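Local coordinates for DUF3218 domain-containing protein (PDB 2IGS), which is of unknown function, a bacterial protein whose mixed alpha-beta fold is built largely from helices, at the interface of chains A and B. Residues are numbered along the deposited sequence; one frame, centred on the assembly and turned at random. Chains: chain A/B, Hypothetical protein.

The interface of chains A and B. Residues chain A 162, 165-166; chain B 28, 30-31, 96.
B:Asn28 reaches over to the short helix 161-166 of chain A and donates a hydrogen bond from its amide nitrogen ND2 to the backbone carbonyl O of A:Gly162, at 2.9 Å. The bond is fairly straight, 156° at the hydrogen; the acceptor lies near the plane of the asparagine amide, while the donor is tilted from the plane of the carbonyl. With CG anti to the backbone N (chi1 -172°), the B:Asn28 amide lies with ND2 facing A:Gly162 while OD1 turns back to its own loop.

A:Gln165 runs past it in the opposite direction, the two amide planes turned 41° apart. As modelled, NE2 of A:Gln165 stands 3.1 Å from ND2 of B:Asn28, a pairing of two donors. Exchanging the glutamine amide's O and N would offer an acceptor here, so its modelled orientation is doubtful. The extended glutamine chain also carries its amide across the B:Leu96 side chain at about a right angle, with CD 3.4 Å from the leucine methyl CD1. Alongside, the methyl CB of A:Ala166 rests on the backbone of B:Gly30, 3.6 Å from its carbonyl carbon C.

Behind this first shell, the B:Gly30 backbone N donates to OD1 of B:Asn28 at 3.2 Å, which probably helps hold the amide with ND2 toward chain A. The other B:Leu96 methyl, CD2, lies over the centre of the B:Phe31 ring, 3.6 Å above its plane, and probably helps brace the loop against helix 63-113 of chain B. The disulfide between B:Cys27 and B:Cys91 ties the segment leading into this loop to the same helix. In this part of the A/B interface, one short helix of chain A meets a loop and a helix flank of chain B; the structure alone does not show whether the assembly is biological.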
ATOM      1  N   GLY A 162      -0.268 -41.783  29.133  1.00 23.35           N
ATOM      2  CA  GLY A 162      -1.367 -40.988  29.685  1.00 22.66           C
ATOM      3  C   GLY A 162      -0.952 -39.577  30.045  1.00 22.46           C
ATOM      4  O   GLY A 162      -1.532 -38.618  29.526  1.00 22.76           O
ATOM      5  N   GLN A 165      -0.072 -37.587  26.996  1.00 20.64           N
ATOM      6  CA  GLN A 165      -1.255 -37.162  26.260  1.00 20.62           C
ATOM      7  C   GLN A 165      -1.968 -35.990  26.968  1.00 21.13           C
ATOM      8  O   GLN A 165      -2.507 -35.100  26.314  1.00 21.42           O
ATOM      9  CB  GLN A 165      -2.180 -38.356  26.069  1.00 21.01           C
ATOM     10  CG  GLN A 165      -3.165 -38.207  24.963  1.00 19.63           C
ATOM     11  CD  GLN A 165      -4.103 -39.362  24.904  1.00 22.05           C
ATOM     12  OE1 GLN A 165      -4.496 -39.793  23.816  1.00 24.02           O
ATOM     13  NE2 GLN A 165      -4.486 -39.887  26.074  1.00 21.46           N
ATOM     14  N   ALA A 166      -1.930 -35.982  28.304  1.00 20.87           N
ATOM     15  CA  ALA A 166      -2.515 -34.898  29.104  1.00 20.40           C
ATOM     16  C   ALA A 166      -1.737 -33.549  29.036  1.00 19.95           C
ATOM     17  O   ALA A 166      -2.275 -32.515  29.391  1.00 19.37           O
ATOM     18  CB  ALA A 166      -2.700 -35.356  30.558  1.00 20.08           C
TER
ATOM     19  N   ASN B  28      -8.915 -40.117  29.676  1.00 17.96           N
ATOM     20  CA  ASN B  28      -7.724 -39.583  30.318  1.00 17.65           C
ATOM     21  C   ASN B  28      -8.208 -38.457  31.207  1.00 17.96           C
ATOM     22  O   ASN B  28      -8.523 -37.384  30.702  1.00 17.88           O
ATOM     23  CB  ASN B  28      -6.759 -39.051  29.241  1.00 17.19           C
ATOM     24  CG  ASN B  28      -5.399 -38.644  29.785  1.00 16.02           C
ATOM     25  OD1 ASN B  28      -5.238 -38.327  30.960  1.00 13.13           O
ATOM     26  ND2 ASN B  28      -4.411 -38.635  28.911  1.00 16.15           N
ATOM     27  N   GLY B  30      -6.690 -36.528  33.108  1.00 18.71           N
ATOM     28  CA  GLY B  30      -5.792 -35.378  33.091  1.00 17.13           C
ATOM     29  C   GLY B  30      -5.936 -34.514  31.840  1.00 17.58           C
ATOM     30  O   GLY B  30      -5.550 -33.355  31.850  1.00 17.20           O
ATOM     31  N   PHE B  31      -6.477 -35.081  30.761  1.00 16.68           N
ATOM     32  CA  PHE B  31      -6.671 -34.359  29.511  1.00 17.08           C
ATOM     33  C   PHE B  31      -7.528 -33.120  29.781  1.00 17.24           C
ATOM     34  O   PHE B  31      -8.600 -33.221  30.375  1.00 18.03           O
ATOM     35  CB  PHE B  31      -7.334 -35.298  28.482  1.00 16.16           C
ATOM     36  CG  PHE B  31      -7.578 -34.676  27.142  1.00 15.31           C
ATOM     37  CD1 PHE B  31      -6.600 -34.709  26.158  1.00 13.65           C
ATOM     38  CD2 PHE B  31      -8.812 -34.093  26.841  1.00 14.21           C
ATOM     39  CE1 PHE B  31      -6.825 -34.138  24.924  1.00 14.15           C
ATOM     40  CE2 PHE B  31      -9.058 -33.515  25.611  1.00 13.24           C
ATOM     41  CZ  PHE B  31      -8.069 -33.538  24.640  1.00 14.39           C
ATOM     42  N   LEU B  96      -9.627 -38.106  21.362  1.00 16.61           N
ATOM     43  CA  LEU B  96      -8.704 -37.079  21.877  1.00 16.04           C
ATOM     44  C   LEU B  96      -7.980 -36.295  20.753  1.00 16.16           C
ATOM     45  O   LEU B  96      -7.892 -35.055  20.812  1.00 14.98           O
ATOM     46  CB  LEU B  96      -7.744 -37.668  22.919  1.00 15.63           C
ATOM     47  CG  LEU B  96      -8.451 -38.236  24.178  1.00 16.08           C
ATOM     48  CD1 LEU B  96      -7.454 -38.760  25.198  1.00 14.77           C
ATOM     49  CD2 LEU B  96      -9.379 -37.218  24.868  1.00 13.18           C
TER